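Putative NADPH-dependent oxidoreductase (Desulfitobacterium hafniense DCB-2, PDB 3DB2) is thought to be a dehydrogenase of the GFO/IDH/MocA family that oxidises or reduces an as yet unknown substrate with NADP(H). Local coordinates at residues V118-G123 with I322-S327. Sequence-based numbering, arbitrary orientation.
Sequences VKFLCG and IGAEAS
Phe120 CG, Leu121 CG and Cys122 SG all stand anti to their backbone N; the extended backbone of strand 120-123 puts Phe120 and Cys122 on one side and Leu121 on the other, and the anti torsions direct their ends from there. With chi1 at 173°, the Phe120 ring reaches the start of helix 324-343: its CD2 comes to 3.5 Å from Ala324 N, and CE2 lies 4.1 Å from Ala324 CB. Gly323 CA sits at the edge of the ring, in its plane. Leu121 sends CD1 back to Ile322, 3.8 Å from Ile322 CB. One hydrogen bond joins the segments, from Cys122 N to Ile322 O, 3.2 Å long and nearly straight at 173°, with the N-H arriving almost along the C=O axis. Strand 120-123 closes one border of the parallel Rossmann sheet; it bonds through Leu121 and Gly123 to strand 92-96, and its other side turns this N-H to the loop that leads into the helix. Phe120 O is likewise taken up by Thr320 OG1, just upstream on that loop. Gly323 is the N-cap, and its carbonyl oxygen accepts twice from Ser327, from the backbone N at 2.9 Å and from OG at 2.8 Å, the hydroxyl coming from above the carbonyl plane. Ser327 OG stands beside its own backbone N, chi1 -55°, which turns it back over the first turn and tightly against Cys122 CB, at only 3.0 Å. An alanine here would probably loosen the first helical turn, since it loses the second bond to Gly323 O along with the hydroxyl's packing on Cys122. Ile322 CD1 lies 3.7 Å from Cys122 O, which is also hydrogen-bonded to His124 ND1.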
loop_
_atom_site.group_PDB
_atom_site.type_symbol
_atom_site.label_atom_id
_atom_site.label_comp_id
_atom_site.label_asym_id
_atom_site.label_seq_id
_atom_site.Cartn_x
_atom_site.Cartn_y
_atom_site.Cartn_z
ATOM N N VAL C 118 15.729 14.174 33.741
ATOM C CA VAL C 118 14.501 14.930 33.454
ATOM C C VAL C 118 13.534 14.108 32.617
ATOM O O VAL C 118 13.919 13.175 31.922
ATOM C CB VAL C 118 14.877 16.256 32.763
ATOM C CG1 VAL C 118 15.804 17.047 33.672
ATOM C CG2 VAL C 118 15.549 16.048 31.436
ATOM N N LYS C 119 12.254 14.353 32.696
ATOM C CA LYS C 119 11.166 13.925 31.876
ATOM C C LYS C 119 11.418 14.418 30.441
ATOM O O LYS C 119 11.899 15.522 30.177
ATOM C CB LYS C 119 9.811 14.435 32.337
ATOM C CG LYS C 119 9.485 14.076 33.780
ATOM C CD LYS C 119 10.039 12.713 34.171
ATOM C CE LYS C 119 9.357 12.263 35.467
ATOM N NZ LYS C 119 9.507 10.794 35.667
ATOM N N PHE C 120 11.067 13.555 29.510
ATOM C CA PHE C 120 11.263 13.798 28.085
ATOM C C PHE C 120 10.080 13.246 27.302
ATOM O O PHE C 120 9.785 12.067 27.542
ATOM C CB PHE C 120 12.566 13.157 27.653
ATOM C CG PHE C 120 12.805 13.204 26.152
ATOM C CD1 PHE C 120 13.436 14.320 25.616
ATOM C CD2 PHE C 120 12.423 12.180 25.297
ATOM C CE1 PHE C 120 13.627 14.406 24.258
ATOM C CE2 PHE C 120 12.613 12.266 23.933
ATOM C CZ PHE C 120 13.232 13.383 23.425
ATOM N N LEU C 121 9.549 14.042 26.395
ATOM C CA LEU C 121 8.604 13.582 25.364
ATOM C C LEU C 121 9.072 14.127 24.021
ATOM O O LEU C 121 9.370 15.312 23.839
ATOM C CB LEU C 121 7.161 13.935 25.701
ATOM C CG LEU C 121 6.055 13.510 24.737
ATOM C CD1 LEU C 121 5.922 11.997 24.684
ATOM C CD2 LEU C 121 4.705 14.123 25.117
ATOM N N CYS C 122 9.147 13.240 23.023
ATOM C CA CYS C 122 9.322 13.665 21.632
ATOM C C CYS C 122 7.951 13.560 20.976
ATOM O O CYS C 122 7.417 12.468 20.821
ATOM C CB CYS C 122 10.372 12.826 20.915
ATOM S SG CYS C 122 10.574 13.341 19.199
ATOM N N GLY C 123 7.294 14.645 20.637
ATOM C CA GLY C 123 5.935 14.742 20.249
ATOM C C GLY C 123 5.599 14.228 18.869
ATOM O O GLY C 123 5.618 14.973 17.910
ATOM N N ILE C 322 6.442 8.478 24.837
ATOM C CA ILE C 322 7.408 8.372 23.776
ATOM C C ILE C 322 8.739 8.997 24.191
ATOM O O ILE C 322 8.959 10.192 23.953
ATOM C CB ILE C 322 7.002 9.057 22.456
ATOM C CG1 ILE C 322 5.553 8.880 22.037
ATOM C CG2 ILE C 322 7.938 8.554 21.370
ATOM C CD1 ILE C 322 5.197 9.520 20.709
ATOM N N GLY C 323 9.566 8.160 24.786
ATOM C CA GLY C 323 10.894 8.535 25.242
ATOM C C GLY C 323 11.904 8.599 24.114
ATOM O O GLY C 323 11.598 8.407 22.932
ATOM N N ALA C 324 13.151 8.877 24.510
ATOM C CA ALA C 324 14.290 9.041 23.616
ATOM C C ALA C 324 14.562 7.754 22.844
ATOM O O ALA C 324 14.865 7.832 21.661
ATOM C CB ALA C 324 15.551 9.449 24.379
ATOM N N GLU C 325 14.418 6.615 23.507
ATOM C CA GLU C 325 14.685 5.334 22.854
ATOM C C GLU C 325 13.673 5.051 21.744
ATOM O O GLU C 325 14.026 4.719 20.611
ATOM C CB GLU C 325 14.616 4.230 23.889
ATOM C CG GLU C 325 15.517 3.037 23.711
ATOM C CD GLU C 325 15.379 2.165 24.964
ATOM O OE1 GLU C 325 14.331 1.497 25.109
ATOM O OE2 GLU C 325 16.331 2.199 25.775
ATOM N N ALA C 326 12.410 5.177 22.095
ATOM C CA ALA C 326 11.280 4.974 21.213
ATOM C C ALA C 326 11.392 5.940 20.033
ATOM O O ALA C 326 11.229 5.543 18.884
ATOM C CB ALA C 326 9.982 5.113 21.966
ATOM N N SER C 327 11.685 7.199 20.321
ATOM C CA SER C 327 11.813 8.181 19.232
ATOM C C SER C 327 12.952 7.810 18.301
ATOM O O SER C 327 12.835 7.917 17.073
ATOM C CB SER C 327 12.042 9.590 19.789
ATOM O OG SER C 327 11.014 9.927 20.695
#